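Long-range contacts in possible adhesin (Caldicellulosiruptor kronotskyensis, PDB 4WA0), which probably mediates attachment of the bacterium to cellulose, this chain being the C-terminal beta-helix domain of the tapirin: residues N21-E27 with Y330-K336; I39-F45 with C66-I71; E147-T153 with V168-R174. The contacts are given in a common frame with arbitrary orientation. Residues are numbered along the deposited sequence.

Interaction 1. Residues N21-E27 with Y330-K336; sequences NKNLTVE and YAGLTLK
Strands 24-27 and 333-336 run parallel (8°, 4.7 Å between axes), pairing Leu24 with Leu333, Thr25 with Thr334, Val26 with Leu335 and Glu27 with Lys336. The ladder is Asn23 O to Leu333 N (3.2 Å), Leu333 O to Thr25 N (2.8 Å), Thr25 O to Leu335 N (2.8 Å) and Leu335 O to Glu27 N (2.9 Å). Leu24, Leu333 and Leu335 (all t,p) with Val26 (t) fill the buried face; Leu24 CD1 lies 3.9 Å from Leu333 CD2. On the other face Thr25 and Thr334 (both m) share a water that also donates to Asn23 O, Arg67 NH2 bonds Thr25 OG1, and Glu27 CG meets Lys336 CD at 3.3 Å. Asn23 adopts left-handed angles (60/44), which asparagine tolerates, its m side chain giving ND2 to Tyr330 O (3.0 Å) and to Arg65 O. Gly332 (89/160) passes so close to Asn23 O that a CB would clash. Lys22 CD rests 3.4 Å from Tyr330 CE1; Lys22 NZ makes salt bridges to Asp61 and Asp40, and Tyr330 OH hydrogen-bonds Asp61. Such in-register stacking typifies a beta-helix sheet. Strand 44-47 flanks 24-27, 308-311 flanks 333-337, and 10-14, from another sheet, meets Leu24, Val26 and Leu335 across the interior.

Interaction 2. Residues I39-F45 with C66-I71; sequences IDGGAVF and CRDNNI
A hollow beside Gly41 and Gly42 receives the sulfur of Cys66: SG lies 3.4 Å from Gly41 O and 3.7 Å from Gly42 N. A CB on either glycine would crowd SG, and on Gly42 (82/22) it would strike Arg67 CG. Arg67 (p) sets its guanidinium edge against Gly42 O, hydrogen-bonding it from NE (2.8 Å) and NH2 (2.9 Å), while NH2 also bonds Thr25 OG1 and Val44 CG2 covers one face, 3.7 Å from Arg67 NH2. Asn69 (m) plugs the bend, its OD1 accepting from Ala43 N (2.9 Å) and weakly from Gly42 N (2.9 Å). Past this turn between beta-helix faces, the chains become parallel strands, Val44 beside Asn70 and Phe45 beside Ile71, bonded Asn70 N to Ala43 O (2.8 Å) and Phe45 N to Asn70 O (2.9 Å). Inside, branched Ile71 (m,t) sits among Ile39, Ala43 and Phe45: its CD1 is 4.4 Å from Ile39 CD1 and 4.5 Å from the small Ala43 CB, and its CG1 is 4.2 Å from Phe45 CD2.

Interaction 3. Residues E147-T153 with V168-R174; sequences EVIDGAT and VVRNGSR
Two successive coils of the beta-helix turn the same corner here, the axes of strands 147-149 and 168-170 lying parallel within 3° before both chains bend into the next sheet. Glu147, extended (t,t), pairs with Val168, its CA 3.3 Å from Val168 O. Its OE2 is 3.7 Å from Arg170 NH2, a long salt bridge with the oxygen well out of the guanidinium plane and thus a matter of charge; Arg170 NH1 hydrogen-bonds Asn171 OD1 (2.8 Å). Val148 pairs with Val169; the valines, both t, are buried on the same face, Val148 CB 4.2 Å from Val169 CG2. Val148 N bonds Val168 O at 2.8 Å, and Arg170 N bonds Val148 O at 3.2 Å. Ile149 (p,t) lays CG2 3.5 Å from Arg170 CG, under one face of that guanidinium, and starts a type I' turn running to Ala152, closed by Ala152 N to Ile149 O at 3.2 Å. Its middle positions need positive phi: Asp150 (61/32) tolerates it and gives a weak bond from Asp150 N to Arg170 O (3.3 Å), and Gly151 (105/-8) avoids the clash a CB would make with the preceding carbonyl. On the neighbouring coil Asn171 and Gly172 also have positive phi, which asparagine tolerates and glycine favours. Small, polar Ser173 (m) reaches into the turn, its OG accepting from Gly151 N at 2.9 Å. Ala152, compact and buried, takes a weak bond from Arg174 N to its O at 3.4 Å. Thr153 then begins the next strand beside Arg174; its OG1 bonds Asn133, and its CG2 stands 4.3 Å from Arg174 NE.

From the N terminus the chain first lays down residues 21-27, the early half of interaction 1. Interaction 2 closes the first loop, joining adjacent coils when 66-71 returns beside 39-45. Farther on, interaction 3 does the same for 147-153 and 168-174. These two follow in series, and both fall within the long loop that closes only when 330-336 comes back beside 21-27; none cross. Interaction 1 thus joins the N-terminal coil to the sheet's last strand in sequence, within the helix rather than at its end. It touches interaction 2 through Leu24 O and Val44 N (2.9 Å), on neighbouring strands, and through Thr25 OG1 and Arg67 NH2 (2.9 Å), whereas interaction 3 lies about 25 Å from interaction 2 between centres.

Interaction 1. Residues N21-E27 with Y330-K336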
# COMPACT_ATOMS: atom_id res chain seq x y z
N ASN A 21 3.81 -2.17 -10.87
CA ASN A 21 4.98 -2.22 -11.68
C ASN A 21 6.21 -1.90 -10.83
O ASN A 21 6.09 -1.44 -9.69
CB ASN A 21 4.87 -1.23 -12.85
CG ASN A 21 4.66 0.22 -12.43
OD1 ASN A 21 3.87 0.52 -11.54
ND2 ASN A 21 5.26 1.14 -13.15
N LYS A 22 7.41 -2.20 -11.37
CA LYS A 22 8.66 -1.74 -10.71
C LYS A 22 8.89 -0.24 -10.79
O LYS A 22 8.40 0.48 -11.70
CB LYS A 22 9.81 -2.44 -11.39
CG LYS A 22 9.74 -3.97 -11.11
CD LYS A 22 10.75 -4.71 -11.91
CE LYS A 22 10.55 -6.21 -11.94
NZ LYS A 22 10.82 -6.93 -10.71
N ASN A 23 9.55 0.30 -9.80
CA ASN A 23 9.89 1.76 -9.79
C ASN A 23 8.64 2.65 -9.86
O ASN A 23 8.54 3.58 -10.62
CB ASN A 23 10.85 2.03 -10.92
CG ASN A 23 12.26 1.40 -10.68
OD1 ASN A 23 12.68 1.05 -9.55
ND2 ASN A 23 12.98 1.25 -11.74
N LEU A 24 7.66 2.28 -9.07
CA LEU A 24 6.43 3.04 -8.95
C LEU A 24 6.62 4.05 -7.85
O LEU A 24 6.95 3.66 -6.71
CB LEU A 24 5.26 2.09 -8.60
CG LEU A 24 3.90 2.74 -8.24
CD1 LEU A 24 3.33 3.53 -9.41
CD2 LEU A 24 2.82 1.78 -7.80
N THR A 25 6.35 5.34 -8.14
CA THR A 25 6.41 6.41 -7.18
C THR A 25 5.01 7.00 -7.04
O THR A 25 4.35 7.32 -8.07
CB THR A 25 7.38 7.54 -7.59
OG1 THR A 25 8.67 7.03 -7.87
CG2 THR A 25 7.45 8.62 -6.53
N VAL A 26 4.50 7.04 -5.82
CA VAL A 26 3.12 7.56 -5.60
C VAL A 26 3.19 8.60 -4.50
O VAL A 26 3.69 8.33 -3.40
CB VAL A 26 2.11 6.49 -5.17
CG1 VAL A 26 0.70 7.12 -5.00
CG2 VAL A 26 2.01 5.34 -6.14
N GLU A 27 2.63 9.78 -4.82
CA GLU A 27 2.59 10.89 -3.90
C GLU A 27 1.18 11.29 -3.68
O GLU A 27 0.50 11.71 -4.66
CB GLU A 27 3.41 12.07 -4.50
CG GLU A 27 3.30 13.40 -3.79
CD GLU A 27 4.02 13.49 -2.47
OE1 GLU A 27 4.75 12.60 -2.08
OE2 GLU A 27 3.85 14.51 -1.79
N TYR A 330 11.81 -1.60 -15.96
CA TYR A 330 12.21 -0.61 -14.98
C TYR A 330 11.87 0.83 -15.35
O TYR A 330 12.29 1.75 -14.65
CB TYR A 330 13.73 -0.76 -14.65
CG TYR A 330 14.05 -2.14 -14.14
CD1 TYR A 330 13.76 -2.46 -12.80
CD2 TYR A 330 14.46 -3.15 -14.99
CE1 TYR A 330 13.95 -3.78 -12.31
CE2 TYR A 330 14.66 -4.47 -14.53
CZ TYR A 330 14.42 -4.76 -13.18
OH TYR A 330 14.48 -6.06 -12.71
N ALA A 331 11.12 1.06 -16.44
CA ALA A 331 10.86 2.41 -16.94
C ALA A 331 10.36 3.34 -15.80
O ALA A 331 10.77 4.50 -15.63
CB ALA A 331 9.87 2.34 -18.11
N GLY A 332 9.43 2.79 -15.02
CA GLY A 332 8.86 3.49 -13.88
C GLY A 332 7.63 4.35 -14.18
O GLY A 332 7.36 4.69 -15.35
N LEU A 333 6.88 4.65 -13.13
CA LEU A 333 5.71 5.49 -13.21
C LEU A 333 5.78 6.36 -11.98
O LEU A 333 5.92 5.82 -10.86
CB LEU A 333 4.39 4.72 -13.13
CG LEU A 333 3.08 5.58 -13.07
CD1 LEU A 333 2.89 6.36 -14.36
CD2 LEU A 333 1.85 4.68 -12.85
N THR A 334 5.60 7.67 -12.14
CA THR A 334 5.39 8.59 -11.06
C THR A 334 3.96 9.05 -11.14
O THR A 334 3.53 9.52 -12.22
CB THR A 334 6.34 9.79 -11.20
OG1 THR A 334 7.67 9.34 -10.92
CG2 THR A 334 6.00 10.87 -10.30
N LEU A 335 3.23 8.88 -10.06
CA LEU A 335 1.82 9.25 -9.93
C LEU A 335 1.62 10.21 -8.75
O LEU A 335 1.77 9.82 -7.58
CB LEU A 335 0.93 8.02 -9.84
CG LEU A 335 -0.57 8.20 -9.52
CD1 LEU A 335 -1.25 9.06 -10.60
CD2 LEU A 335 -1.23 6.82 -9.38
N LYS A 336 1.27 11.45 -9.07
CA LYS A 336 0.92 12.41 -8.06
C LYS A 336 -0.59 12.45 -8.04
O LYS A 336 -1.24 12.88 -9.00
CB LYS A 336 1.43 13.80 -8.40
CG LYS A 336 0.99 14.84 -7.38
CD LYS A 336 2.01 15.07 -6.31
CE LYS A 336 2.32 16.53 -6.08
NZ LYS A 336 1.23 17.30 -5.44
O HOH W 1 8.21 0.17 -14.31
O HOH W 2 8.98 6.52 -10.47

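Interaction 2. Residues I39-F45 with C66-I71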
# COMPACT_ATOMS: atom_id res chain seq x y z
N ILE A 39 3.36 -5.72 -4.37
CA ILE A 39 4.16 -4.50 -4.63
C ILE A 39 5.50 -4.92 -5.18
O ILE A 39 6.37 -5.52 -4.46
CB ILE A 39 4.32 -3.66 -3.36
CG1 ILE A 39 2.95 -3.22 -2.81
CG2 ILE A 39 5.21 -2.44 -3.65
CD1 ILE A 39 2.99 -2.38 -1.52
N ASP A 40 5.72 -4.56 -6.44
CA ASP A 40 7.01 -4.91 -7.06
C ASP A 40 8.11 -3.96 -6.63
O ASP A 40 7.89 -2.87 -6.04
CB ASP A 40 6.91 -4.97 -8.61
CG ASP A 40 7.80 -6.10 -9.20
OD1 ASP A 40 8.87 -6.61 -8.56
OD2 ASP A 40 7.45 -6.43 -10.37
N GLY A 41 9.34 -4.42 -6.88
CA GLY A 41 10.51 -3.70 -6.35
C GLY A 41 10.61 -2.24 -6.73
O GLY A 41 10.30 -1.86 -7.85
N GLY A 42 11.17 -1.46 -5.81
CA GLY A 42 11.36 -0.08 -6.05
C GLY A 42 10.19 0.85 -5.83
O GLY A 42 10.18 1.97 -6.35
N ALA A 43 9.25 0.42 -5.04
CA ALA A 43 8.08 1.25 -4.65
C ALA A 43 8.54 2.36 -3.72
O ALA A 43 9.08 2.09 -2.67
CB ALA A 43 7.02 0.40 -4.00
N VAL A 44 8.18 3.58 -4.08
CA VAL A 44 8.38 4.74 -3.22
C VAL A 44 7.05 5.47 -3.07
O VAL A 44 6.55 6.06 -4.01
CB VAL A 44 9.46 5.69 -3.75
CG1 VAL A 44 9.58 6.86 -2.79
CG2 VAL A 44 10.80 5.04 -3.85
N PHE A 45 6.43 5.34 -1.89
CA PHE A 45 5.11 5.90 -1.64
C PHE A 45 5.21 6.93 -0.53
O PHE A 45 5.89 6.73 0.53
CB PHE A 45 4.15 4.80 -1.18
CG PHE A 45 3.85 3.67 -2.14
CD1 PHE A 45 4.20 3.68 -3.50
CD2 PHE A 45 3.15 2.56 -1.66
CE1 PHE A 45 3.89 2.63 -4.32
CE2 PHE A 45 2.83 1.52 -2.50
CZ PHE A 45 3.17 1.56 -3.82
N CYS A 66 16.72 -0.83 -10.66
CA CYS A 66 15.73 -0.81 -9.59
C CYS A 66 16.31 -0.03 -8.42
O CYS A 66 17.29 0.72 -8.54
CB CYS A 66 15.29 -2.20 -9.21
SG CYS A 66 13.59 -2.23 -8.46
N ARG A 67 15.72 -0.22 -7.26
CA ARG A 67 16.02 0.64 -6.09
C ARG A 67 15.32 0.05 -4.89
O ARG A 67 14.68 -1.00 -4.96
CB ARG A 67 15.60 2.08 -6.31
CG ARG A 67 14.09 2.27 -6.41
CD ARG A 67 13.70 3.63 -7.03
NE ARG A 67 12.26 3.68 -7.09
CZ ARG A 67 11.55 4.67 -7.55
NH1 ARG A 67 12.17 5.74 -8.04
NH2 ARG A 67 10.24 4.62 -7.52
N ASP A 68 15.48 0.70 -3.76
CA ASP A 68 14.93 0.20 -2.48
C ASP A 68 13.44 0.58 -2.48
O ASP A 68 13.03 1.45 -3.23
CB ASP A 68 15.60 0.85 -1.28
CG ASP A 68 17.07 0.39 -1.07
OD1 ASP A 68 17.41 -0.75 -1.38
OD2 ASP A 68 17.86 1.22 -0.55
N ASN A 69 12.68 -0.05 -1.59
CA ASN A 69 11.30 0.34 -1.33
C ASN A 69 11.36 1.31 -0.20
O ASN A 69 12.02 1.06 0.84
CB ASN A 69 10.51 -0.88 -0.93
CG ASN A 69 10.48 -1.93 -2.01
OD1 ASN A 69 10.12 -1.67 -3.16
ND2 ASN A 69 10.91 -3.16 -1.64
N ASN A 70 10.60 2.37 -0.35
CA ASN A 70 10.49 3.39 0.70
C ASN A 70 9.02 3.83 0.79
O ASN A 70 8.53 4.66 0.03
CB ASN A 70 11.39 4.52 0.31
CG ASN A 70 11.55 5.55 1.39
OD1 ASN A 70 11.29 5.26 2.54
ND2 ASN A 70 12.17 6.70 1.04
N ILE A 71 8.31 3.24 1.75
CA ILE A 71 6.86 3.28 1.80
C ILE A 71 6.52 4.07 3.04
O ILE A 71 6.81 3.61 4.14
CB ILE A 71 6.27 1.87 1.77
CG1 ILE A 71 6.54 1.23 0.39
CG2 ILE A 71 4.81 1.90 2.13
CD1 ILE A 71 6.29 -0.22 0.35

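Interaction 3. Residues E147-T153 with V168-R174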
# COMPACT_ATOMS: atom_id res chain seq x y z
N GLU A 147 8.66 -13.06 17.04
CA GLU A 147 9.84 -13.90 16.78
C GLU A 147 10.84 -13.00 16.09
O GLU A 147 10.56 -12.43 15.01
CB GLU A 147 9.45 -15.07 15.85
CG GLU A 147 10.65 -15.93 15.60
CD GLU A 147 10.35 -17.19 14.80
OE1 GLU A 147 9.18 -17.37 14.38
OE2 GLU A 147 11.32 -17.95 14.59
N VAL A 148 12.02 -12.88 16.66
CA VAL A 148 13.07 -11.98 16.19
C VAL A 148 14.37 -12.76 16.05
O VAL A 148 14.98 -13.13 17.07
CB VAL A 148 13.26 -10.77 17.15
CG1 VAL A 148 14.16 -9.69 16.57
CG2 VAL A 148 11.94 -10.13 17.61
N ILE A 149 14.74 -13.11 14.84
CA ILE A 149 15.83 -14.09 14.60
C ILE A 149 16.83 -13.66 13.52
O ILE A 149 16.53 -12.81 12.65
CB ILE A 149 15.30 -15.52 14.32
CG1 ILE A 149 14.61 -15.68 12.96
CG2 ILE A 149 14.35 -15.96 15.48
CD1 ILE A 149 14.29 -17.08 12.60
N ASP A 150 17.97 -14.34 13.54
CA ASP A 150 18.89 -14.32 12.43
C ASP A 150 19.41 -12.91 12.15
O ASP A 150 19.78 -12.56 10.99
CB ASP A 150 18.27 -14.95 11.18
CG ASP A 150 17.90 -16.41 11.35
OD1 ASP A 150 18.37 -17.11 12.31
OD2 ASP A 150 17.13 -16.93 10.52
N GLY A 151 19.53 -12.10 13.21
CA GLY A 151 20.10 -10.79 13.09
C GLY A 151 19.15 -9.61 13.13
O GLY A 151 19.62 -8.46 13.16
N ALA A 152 17.84 -9.92 13.11
CA ALA A 152 16.81 -8.93 13.18
C ALA A 152 16.87 -8.26 14.53
O ALA A 152 17.32 -8.88 15.52
CB ALA A 152 15.46 -9.53 12.90
N THR A 153 16.44 -7.01 14.60
CA THR A 153 16.22 -6.33 15.87
C THR A 153 14.81 -5.70 15.97
O THR A 153 14.21 -5.35 14.96
CB THR A 153 17.25 -5.24 16.24
OG1 THR A 153 17.13 -4.07 15.45
CG2 THR A 153 18.68 -5.78 15.97
N VAL A 168 10.30 -14.86 21.11
CA VAL A 168 11.43 -15.66 20.81
C VAL A 168 12.46 -14.75 20.18
O VAL A 168 12.14 -14.07 19.14
CB VAL A 168 11.06 -16.82 19.86
CG1 VAL A 168 12.28 -17.51 19.36
CG2 VAL A 168 10.06 -17.79 20.50
N VAL A 169 13.66 -14.74 20.72
CA VAL A 169 14.76 -13.97 20.16
C VAL A 169 16.02 -14.85 20.16
O VAL A 169 16.44 -15.38 21.22
CB VAL A 169 15.06 -12.68 20.98
CG1 VAL A 169 16.21 -11.89 20.37
CG2 VAL A 169 13.83 -11.80 21.16
N ARG A 170 16.62 -15.05 19.00
CA ARG A 170 17.77 -15.96 18.88
C ARG A 170 18.59 -15.65 17.67
O ARG A 170 18.18 -14.91 16.83
CB ARG A 170 17.28 -17.42 18.85
CG ARG A 170 16.32 -17.79 17.79
CD ARG A 170 16.15 -19.32 17.77
NE ARG A 170 15.14 -19.73 16.85
CZ ARG A 170 15.28 -19.80 15.54
NH1 ARG A 170 16.46 -19.55 14.95
NH2 ARG A 170 14.25 -20.17 14.82
N ASN A 171 19.75 -16.31 17.54
CA ASN A 171 20.56 -16.21 16.41
C ASN A 171 21.06 -14.79 16.11
O ASN A 171 20.91 -14.27 14.99
CB ASN A 171 19.89 -16.85 15.21
CG ASN A 171 20.07 -18.33 15.18
OD1 ASN A 171 19.19 -19.10 15.59
ND2 ASN A 171 21.23 -18.76 14.69
N GLY A 172 21.65 -14.15 17.12
CA GLY A 172 22.27 -12.85 16.92
C GLY A 172 21.32 -11.67 16.82
O GLY A 172 21.65 -10.71 16.21
N SER A 173 20.14 -11.81 17.42
CA SER A 173 19.07 -10.84 17.39
C SER A 173 18.94 -10.21 18.73
O SER A 173 19.48 -10.68 19.73
CB SER A 173 17.80 -11.52 16.96
OG SER A 173 17.88 -11.78 15.57
N ARG A 174 18.20 -9.12 18.76
CA ARG A 174 18.04 -8.32 19.99
C ARG A 174 16.66 -7.74 20.04
O ARG A 174 16.06 -7.47 18.99
CB ARG A 174 18.99 -7.11 20.05
CG ARG A 174 20.44 -7.44 20.36
CD ARG A 174 21.21 -6.13 20.56
NE ARG A 174 21.22 -5.30 19.36
CZ ARG A 174 21.60 -4.03 19.30
NH1 ARG A 174 22.04 -3.39 20.39
NH2 ARG A 174 21.54 -3.39 18.12
O HOH W 3 21.07 -8.11 16.25